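Local atomic coordinates of citrate synthase (Pyrobaculum aerophilum, PDB entry 2IBP), a protein that probably catalyses the condensation of oxaloacetate with acetyl-CoA and water to give citrate and CoA, the entry step of the tricarboxylic acid cycle. Residues L56-V65 / D205-D213; S236-L244 / F367-V376. All coordinates share one frame; numbering follows the deposited sequence.

Interaction 1. Residues L56-V65 / D205-D213; sequences LARLSTYEEV and DLYLILHAD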
loop_
_atom_site.group_PDB
_atom_site.type_symbol
_atom_site.label_atom_id
_atom_site.label_comp_id
_atom_site.label_asym_id
_atom_site.label_seq_id
_atom_site.Cartn_x
_atom_site.Cartn_y
_atom_site.Cartn_z
ATOM N N LEU A 56 -19.833 11.561 20.929
ATOM C CA LEU A 56 -19.207 10.261 21.042
ATOM C C LEU A 56 -18.093 10.262 22.080
ATOM O O LEU A 56 -17.978 9.328 22.872
ATOM C CB LEU A 56 -18.665 9.816 19.695
ATOM C CG LEU A 56 -19.718 9.653 18.600
ATOM C CD1 LEU A 56 -19.070 9.309 17.234
ATOM C CD2 LEU A 56 -20.749 8.576 18.998
ATOM N N ALA A 57 -17.280 11.315 22.095
ATOM C CA ALA A 57 -16.224 11.406 23.095
ATOM C C ALA A 57 -16.810 11.482 24.507
ATOM O O ALA A 57 -16.283 10.880 25.445
ATOM C CB ALA A 57 -15.360 12.603 22.836
ATOM N N ARG A 58 -17.940 12.164 24.637
ATOM C CA ARG A 58 -18.577 12.319 25.940
ATOM C C ARG A 58 -19.275 11.040 26.413
ATOM O O ARG A 58 -19.120 10.623 27.564
ATOM C CB ARG A 58 -19.597 13.463 25.851
ATOM C CG ARG A 58 -20.360 13.730 27.123
ATOM C CD ARG A 58 -21.393 14.840 26.936
ATOM N NE ARG A 58 -20.788 16.098 26.489
ATOM C CZ ARG A 58 -20.966 16.659 25.293
ATOM N NH1 ARG A 58 -21.816 16.143 24.417
ATOM N NH2 ARG A 58 -20.345 17.795 24.998
ATOM N N LEU A 59 -19.983 10.376 25.506
ATOM C CA LEU A 59 -20.869 9.286 25.911
ATOM C C LEU A 59 -20.496 7.883 25.479
ATOM O O LEU A 59 -21.074 6.901 25.969
ATOM C CB LEU A 59 -22.281 9.605 25.413
ATOM C CG LEU A 59 -22.894 10.923 25.875
ATOM C CD1 LEU A 59 -24.232 11.141 25.200
ATOM C CD2 LEU A 59 -23.032 10.934 27.393
ATOM N N SER A 60 -19.473 7.760 24.643
ATOM C CA SER A 60 -19.163 6.468 24.108
ATOM C C SER A 60 -17.786 5.957 24.543
ATOM O O SER A 60 -17.148 6.498 25.450
ATOM C CB SER A 60 -19.341 6.519 22.591
ATOM O OG SER A 60 -19.390 5.236 22.021
ATOM N N THR A 61 -17.382 4.860 23.930
ATOM C CA THR A 61 -16.120 4.186 24.187
ATOM C C THR A 61 -15.569 3.760 22.823
ATOM O O THR A 61 -16.309 3.734 21.831
ATOM C CB THR A 61 -16.351 2.896 24.982
ATOM O OG1 THR A 61 -17.243 2.025 24.253
ATOM C CG2 THR A 61 -16.964 3.208 26.351
ATOM N N TYR A 62 -14.310 3.366 22.756
ATOM C CA TYR A 62 -13.798 2.930 21.465
ATOM C C TYR A 62 -14.516 1.679 20.985
ATOM O O TYR A 62 -14.759 1.529 19.790
ATOM C CB TYR A 62 -12.300 2.703 21.477
ATOM C CG TYR A 62 -11.766 2.396 20.098
ATOM C CD1 TYR A 62 -11.732 3.370 19.116
ATOM C CD2 TYR A 62 -11.317 1.138 19.778
ATOM C CE1 TYR A 62 -11.224 3.095 17.850
ATOM C CE2 TYR A 62 -10.766 0.866 18.537
ATOM C CZ TYR A 62 -10.725 1.851 17.579
ATOM O OH TYR A 62 -10.207 1.527 16.344
ATOM N N GLU A 63 -14.893 0.794 21.902
ATOM C CA GLU A 63 -15.629 -0.394 21.480
ATOM C C GLU A 63 -16.907 0.015 20.757
ATOM O O GLU A 63 -17.183 -0.452 19.662
ATOM C CB GLU A 63 -15.987 -1.294 22.664
ATOM C CG GLU A 63 -14.785 -1.987 23.332
ATOM C CD GLU A 63 -14.101 -1.162 24.423
ATOM O OE1 GLU A 63 -14.185 0.086 24.410
ATOM O OE2 GLU A 63 -13.448 -1.796 25.289
ATOM N N GLU A 64 -17.665 0.920 21.351
ATOM C CA GLU A 64 -18.928 1.346 20.742
ATOM C C GLU A 64 -18.730 2.178 19.483
ATOM O O GLU A 64 -19.450 2.023 18.503
ATOM C CB GLU A 64 -19.783 2.088 21.763
ATOM C CG GLU A 64 -21.180 2.380 21.296
ATOM C CD GLU A 64 -21.986 3.097 22.355
ATOM O OE1 GLU A 64 -21.661 4.265 22.657
ATOM O OE2 GLU A 64 -22.989 2.501 22.837
ATOM N N VAL A 65 -17.752 3.083 19.506
ATOM C CA VAL A 65 -17.477 3.913 18.353
ATOM C C VAL A 65 -16.966 3.063 17.194
ATOM O O VAL A 65 -17.308 3.323 16.043
ATOM C CB VAL A 65 -16.485 5.038 18.706
ATOM C CG1 VAL A 65 -15.911 5.678 17.447
ATOM C CG2 VAL A 65 -17.171 6.048 19.612
ATOM N N ASP A 205 -8.550 5.488 25.515
ATOM C CA ASP A 205 -9.866 5.283 24.900
ATOM C C ASP A 205 -10.289 6.532 24.121
ATOM O O ASP A 205 -10.756 6.441 22.983
ATOM C CB ASP A 205 -10.912 4.985 25.971
ATOM C CG ASP A 205 -12.179 4.368 25.399
ATOM O OD1 ASP A 205 -12.067 3.487 24.528
ATOM O OD2 ASP A 205 -13.277 4.656 25.915
ATOM N N LEU A 206 -10.126 7.699 24.742
ATOM C CA LEU A 206 -10.488 8.954 24.105
ATOM C C LEU A 206 -9.676 9.157 22.837
ATOM O O LEU A 206 -10.214 9.490 21.788
ATOM C CB LEU A 206 -10.269 10.126 25.058
ATOM C CG LEU A 206 -10.696 11.485 24.529
ATOM C CD1 LEU A 206 -12.186 11.487 24.149
ATOM C CD2 LEU A 206 -10.383 12.548 25.612
ATOM N N TYR A 207 -8.368 8.948 22.932
ATOM C CA TYR A 207 -7.513 9.112 21.765
ATOM C C TYR A 207 -7.990 8.201 20.630
ATOM O O TYR A 207 -8.091 8.621 19.478
ATOM C CB TYR A 207 -6.068 8.787 22.112
ATOM C CG TYR A 207 -5.149 8.950 20.920
ATOM C CD1 TYR A 207 -4.481 10.149 20.687
ATOM C CD2 TYR A 207 -5.021 7.937 19.985
ATOM C CE1 TYR A 207 -3.687 10.303 19.572
ATOM C CE2 TYR A 207 -4.243 8.096 18.876
ATOM C CZ TYR A 207 -3.590 9.275 18.672
ATOM O OH TYR A 207 -2.824 9.422 17.548
ATOM N N LEU A 208 -8.329 6.967 20.982
ATOM C CA LEU A 208 -8.758 6.007 19.976
ATOM C C LEU A 208 -10.053 6.474 19.326
ATOM O O LEU A 208 -10.229 6.364 18.122
ATOM C CB LEU A 208 -8.901 4.605 20.560
ATOM C CG LEU A 208 -7.641 3.908 21.048
ATOM C CD1 LEU A 208 -7.987 2.580 21.662
ATOM C CD2 LEU A 208 -6.586 3.739 19.973
ATOM N N ILE A 209 -10.993 6.954 20.129
ATOM C CA ILE A 209 -12.222 7.479 19.556
ATOM C C ILE A 209 -11.920 8.643 18.622
ATOM O O ILE A 209 -12.394 8.708 17.497
ATOM C CB ILE A 209 -13.158 8.011 20.667
ATOM C CG1 ILE A 209 -13.664 6.835 21.503
ATOM C CG2 ILE A 209 -14.302 8.835 20.063
ATOM C CD1 ILE A 209 -14.442 7.242 22.742
ATOM N N LEU A 210 -11.091 9.564 19.091
ATOM C CA LEU A 210 -10.875 10.805 18.369
ATOM C C LEU A 210 -10.172 10.658 17.048
ATOM O O LEU A 210 -10.346 11.503 16.193
ATOM C CB LEU A 210 -10.128 11.825 19.213
ATOM C CG LEU A 210 -10.880 12.367 20.436
ATOM C CD1 LEU A 210 -9.913 13.292 21.182
ATOM C CD2 LEU A 210 -12.185 13.065 20.073
ATOM N N HIS A 211 -9.391 9.599 16.877
ATOM C CA HIS A 211 -8.630 9.432 15.642
ATOM C C HIS A 211 -9.128 8.301 14.770
ATOM O O HIS A 211 -8.486 7.958 13.780
ATOM C CB HIS A 211 -7.154 9.244 15.999
ATOM C CG HIS A 211 -6.564 10.449 16.675
ATOM N ND1 HIS A 211 -6.794 10.735 18.004
ATOM C CD2 HIS A 211 -5.814 11.472 16.191
ATOM C CE1 HIS A 211 -6.233 11.897 18.305
ATOM N NE2 HIS A 211 -5.614 12.355 17.227
ATOM N N ALA A 212 -10.308 7.766 15.095
ATOM C CA ALA A 212 -10.847 6.590 14.410
ATOM C C ALA A 212 -11.035 6.742 12.905
ATOM O O ALA A 212 -10.840 5.767 12.159
ATOM C CB ALA A 212 -12.123 6.139 15.072
ATOM N N ASP A 213 -11.461 7.924 12.466
ATOM C CA ASP A 213 -11.552 8.193 11.027
ATOM C C ASP A 213 -11.459 9.678 10.781
ATOM O O ASP A 213 -11.802 10.484 11.652
ATOM C CB ASP A 213 -12.826 7.653 10.388
ATOM C CG ASP A 213 -12.673 7.501 8.881
ATOM O OD1 ASP A 213 -11.696 6.846 8.463
ATOM O OD2 ASP A 213 -13.483 8.066 8.109
HETATM O O HOH W 1 -14.742 6.508 26.785
HETATM O O HOH W 2 -11.621 0.816 25.486
#

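Interaction 2. Residues S236-L244 / F367-V376; sequences SVAAAIAAL and FAMSRVVGWV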
loop_
_atom_site.group_PDB
_atom_site.type_symbol
_atom_site.label_atom_id
_atom_site.label_comp_id
_atom_site.label_asym_id
_atom_site.label_seq_id
_atom_site.Cartn_x
_atom_site.Cartn_y
_atom_site.Cartn_z
ATOM N N SER A 236 -4.546 -4.837 2.826
ATOM C CA SER A 236 -4.965 -3.445 2.668
ATOM C C SER A 236 -4.542 -2.607 3.891
ATOM O O SER A 236 -4.060 -1.475 3.765
ATOM C CB SER A 236 -6.461 -3.375 2.445
ATOM O OG SER A 236 -6.807 -4.040 1.228
ATOM N N VAL A 237 -4.703 -3.183 5.074
ATOM C CA VAL A 237 -4.295 -2.502 6.293
ATOM C C VAL A 237 -2.769 -2.375 6.362
ATOM O O VAL A 237 -2.254 -1.310 6.723
ATOM C CB VAL A 237 -4.894 -3.152 7.554
ATOM C CG1 VAL A 237 -4.237 -2.585 8.821
ATOM C CG2 VAL A 237 -6.385 -2.913 7.574
ATOM N N ALA A 238 -2.050 -3.416 5.948
ATOM C CA ALA A 238 -0.588 -3.359 5.938
ATOM C C ALA A 238 -0.134 -2.197 5.038
ATOM O O ALA A 238 0.763 -1.437 5.409
ATOM C CB ALA A 238 0.006 -4.683 5.469
ATOM N N ALA A 239 -0.794 -2.027 3.887
ATOM C CA ALA A 239 -0.491 -0.925 2.973
ATOM C C ALA A 239 -0.817 0.432 3.597
ATOM O O ALA A 239 -0.069 1.370 3.446
ATOM C CB ALA A 239 -1.232 -1.091 1.639
ATOM N N ALA A 240 -1.955 0.532 4.283
ATOM C CA ALA A 240 -2.319 1.764 4.983
ATOM C C ALA A 240 -1.228 2.150 5.992
ATOM O O ALA A 240 -0.824 3.311 6.077
ATOM C CB ALA A 240 -3.638 1.579 5.695
ATOM N N ILE A 241 -0.741 1.155 6.732
ATOM C CA ILE A 241 0.353 1.341 7.702
ATOM C C ILE A 241 1.620 1.810 7.006
ATOM O O ILE A 241 2.318 2.686 7.499
ATOM C CB ILE A 241 0.581 0.054 8.494
ATOM C CG1 ILE A 241 -0.643 -0.221 9.373
ATOM C CG2 ILE A 241 1.856 0.127 9.341
ATOM C CD1 ILE A 241 -0.668 -1.620 9.984
ATOM N N ALA A 242 1.922 1.199 5.867
ATOM C CA ALA A 242 3.091 1.603 5.075
ATOM C C ALA A 242 3.008 3.088 4.753
ATOM O O ALA A 242 3.987 3.829 4.855
ATOM C CB ALA A 242 3.152 0.777 3.804
ATOM N N ALA A 243 1.833 3.553 4.373
ATOM C CA ALA A 243 1.682 4.967 4.044
ATOM C C ALA A 243 1.768 5.819 5.302
ATOM O O ALA A 243 2.381 6.891 5.311
ATOM C CB ALA A 243 0.344 5.211 3.328
ATOM N N LEU A 244 1.103 5.359 6.354
ATOM C CA LEU A 244 1.042 6.095 7.609
ATOM C C LEU A 244 2.432 6.378 8.184
ATOM O O LEU A 244 2.641 7.364 8.874
ATOM C CB LEU A 244 0.220 5.295 8.614
ATOM C CG LEU A 244 0.111 5.925 9.989
ATOM C CD1 LEU A 244 -0.564 7.260 9.870
ATOM C CD2 LEU A 244 -0.678 5.018 10.914
ATOM N N PHE A 367 -1.802 5.696 16.725
ATOM C CA PHE A 367 -2.707 6.266 15.728
ATOM C C PHE A 367 -3.301 5.128 14.847
ATOM O O PHE A 367 -4.495 5.116 14.557
ATOM C CB PHE A 367 -1.959 7.276 14.854
ATOM C CG PHE A 367 -2.819 7.938 13.821
ATOM C CD1 PHE A 367 -3.458 9.134 14.078
ATOM C CD2 PHE A 367 -2.997 7.351 12.578
ATOM C CE1 PHE A 367 -4.237 9.744 13.098
ATOM C CE2 PHE A 367 -3.757 7.966 11.602
ATOM C CZ PHE A 367 -4.352 9.174 11.855
ATOM N N ALA A 368 -2.459 4.193 14.414
ATOM C CA ALA A 368 -2.906 3.021 13.648
ATOM C C ALA A 368 -3.941 2.201 14.440
ATOM O O ALA A 368 -4.908 1.680 13.874
ATOM C CB ALA A 368 -1.697 2.124 13.275
ATOM N N MET A 369 -3.712 2.035 15.739
ATOM C CA MET A 369 -4.679 1.329 16.597
ATOM C C MET A 369 -6.040 2.005 16.559
ATOM O O MET A 369 -7.066 1.337 16.646
ATOM C CB MET A 369 -4.189 1.280 18.044
ATOM C CG MET A 369 -3.080 0.285 18.233
ATOM S SD MET A 369 -2.148 0.616 19.738
ATOM C CE MET A 369 -3.456 1.027 20.888
ATOM N N SER A 370 -6.052 3.325 16.457
ATOM C CA SER A 370 -7.286 4.054 16.351
ATOM C C SER A 370 -7.907 3.942 14.952
ATOM O O SER A 370 -9.061 3.515 14.767
ATOM C CB SER A 370 -7.050 5.532 16.642
ATOM O OG SER A 370 -8.230 6.257 16.433
ATOM N N ARG A 371 -7.104 4.334 13.969
ATOM C CA ARG A 371 -7.558 4.481 12.599
ATOM C C ARG A 371 -7.868 3.194 11.857
ATOM O O ARG A 371 -8.573 3.219 10.859
ATOM C CB ARG A 371 -6.526 5.285 11.818
ATOM C CG ARG A 371 -6.892 5.593 10.385
ATOM C CD ARG A 371 -8.189 6.379 10.228
ATOM N NE ARG A 371 -8.197 7.565 11.101
ATOM C CZ ARG A 371 -7.725 8.760 10.755
ATOM N NH1 ARG A 371 -7.352 9.019 9.508
ATOM N NH2 ARG A 371 -7.692 9.742 11.637
ATOM N N VAL A 372 -7.399 2.072 12.382
ATOM C CA VAL A 372 -7.635 0.801 11.712
ATOM C C VAL A 372 -9.130 0.583 11.477
ATOM O O VAL A 372 -9.532 0.061 10.429
ATOM C CB VAL A 372 -7.000 -0.371 12.454
ATOM C CG1 VAL A 372 -7.500 -0.442 13.875
ATOM C CG2 VAL A 372 -7.230 -1.677 11.672
ATOM N N VAL A 373 -9.977 1.043 12.398
ATOM C CA VAL A 373 -11.401 0.853 12.167
ATOM C C VAL A 373 -11.893 1.672 10.972
ATOM O O VAL A 373 -12.700 1.199 10.187
ATOM C CB VAL A 373 -12.275 1.080 13.413
ATOM C CG1 VAL A 373 -12.286 2.536 13.861
ATOM C CG2 VAL A 373 -13.701 0.582 13.123
ATOM N N GLY A 374 -11.397 2.897 10.829
ATOM C CA GLY A 374 -11.739 3.709 9.675
ATOM C C GLY A 374 -11.252 3.031 8.402
ATOM O O GLY A 374 -11.978 2.931 7.426
ATOM N N TRP A 375 -10.024 2.524 8.417
ATOM C CA TRP A 375 -9.478 1.885 7.234
ATOM C C TRP A 375 -10.350 0.731 6.782
ATOM O O TRP A 375 -10.728 0.671 5.609
ATOM C CB TRP A 375 -8.062 1.380 7.464
ATOM C CG TRP A 375 -7.048 2.438 7.687
ATOM C CD1 TRP A 375 -7.020 3.667 7.144
ATOM C CD2 TRP A 375 -5.797 2.272 8.375
ATOM N NE1 TRP A 375 -5.876 4.332 7.532
ATOM C CE2 TRP A 375 -5.114 3.492 8.293
ATOM C CE3 TRP A 375 -5.215 1.221 9.090
ATOM C CZ2 TRP A 375 -3.878 3.694 8.894
ATOM C CZ3 TRP A 375 -3.993 1.435 9.713
ATOM C CH2 TRP A 375 -3.347 2.664 9.613
ATOM N N VAL A 376 -10.649 -0.188 7.697
ATOM C CA VAL A 376 -11.455 -1.362 7.326
ATOM C C VAL A 376 -12.882 -0.958 6.908
ATOM O O VAL A 376 -13.424 -1.492 5.925
ATOM C CB VAL A 376 -11.407 -2.497 8.360
ATOM C CG1 VAL A 376 -9.973 -2.973 8.534
ATOM C CG2 VAL A 376 -12.002 -2.047 9.706
#

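Interaction 1. Residues L56-V65 / D205-D213
The turn joining helices 53-59 and 62-71 lies against the end of helix 198-210, with CA of Ala-57 6.3 Å from CA of Leu-206 and CA of Tyr-62 closing to 5.2 Å from CA of Ile-209. Two consecutive helices and the turn between them, in the largely helical citrate synthase fold, are packed here by a knob into a hole: Ile-209 enters a pocket bounded by Leu-56, Ala-57, Tyr-62 and Val-65, and its terminal CD1 reaches the backbone of Thr-61. Ala-57 is small enough for its CB to meet CD1 of Leu-206 at 3.6 Å. Thr-61 is the N-cap of helix 62-71; its OG1 accepts from Glu-64 N at 3.1 Å. The neighbouring N-H of Tyr-62 is taken by the other segment, with Asp-205 OD1 accepting it at 2.9 Å on the syn side, 32° out of the carboxylate plane. A chi1 of -163°, which turns CG of Asp-205 away from its own N, brings the carboxylate to this helix start, where the helix dipole would probably favour its negative charge. The Tyr-62 ring carries Leu-208 CB over one face, a CH-pi contact 3.8 Å from the ring centroid, while its hydroxyl is hydrogen-bonded to Ser-370 O. Glu-63, whose OE2 accepts from His-183 N, puts OE1 only 4.0 Å from Asp-205 OD1, and a water donates to both oxygens and probably eases their repulsion.

Interaction 2. Residues S236-L244 / F367-V376
The indole NE1 of Trp-375 is hydrogen-bonded to Ser-219 OG, which satisfies the one polar atom of a buried side chain that otherwise meets helix 233-244 through carbon. The axes of segments 236-244 and 367-376 come within 10.3 Å, their N-to-C directions 128° apart, in apolar helix-helix packing of the citrate synthase core. The knob is Trp-375, set into a hole made by Val-237, Ala-240, Ile-241 and Leu-244. A methyl is all that Ala-240 offers, and it sits over one face of the indole: CB is 3.5 Å from the centroid of the six-membered ring and 14° off its normal, a CH-pi contact. Arg-371 CG covers the opposite face, 3.2 Å from the ring plane and displaced toward the rim, so the indole is clamped between aliphatic groups. The two methyls of Leu-244 reach both rings: CD2 comes in at the indole edge, 3.8 Å from CH2 of Trp-375, and also lies against Phe-367, while CD1 approaches CD2 of Phe-367 at 3.6 Å. At the other end of the contact Val-237 CG2 meets Val-376 CG1. Around the pair, helix 218-227 touches Ser-236 and Trp-375, helix 109-123 packs on Ile-241, helix 141-169 backs Val-372 and Val-376, and Ala-239 meets Ala-239 of the second subunit.

Interactions 1 and 2, with centres about 16 Å apart, meet along helix 363-382. Ser-370 OG lies 2.6 Å from Leu-208 O and Arg-371 NE 2.7 Å from His-211 O, both probable hydrogen bonds that tie the end of helix 198-210 to the helix carrying Trp-375. With the hydroxyl of Tyr-62 also held there, helix 363-382, one partner of interaction 2, is bound to both segments of interaction 1. Interaction 2 lies close to the predicted catalytic residues: the side chain of Phe-367 is about 6 Å from that of Asp-346 and about 9 Å from that of His-289. In interaction 1, the side chain of Leu-206 is about 10 Å from a bound magnesium ion. Both contacts also touch the second subunit.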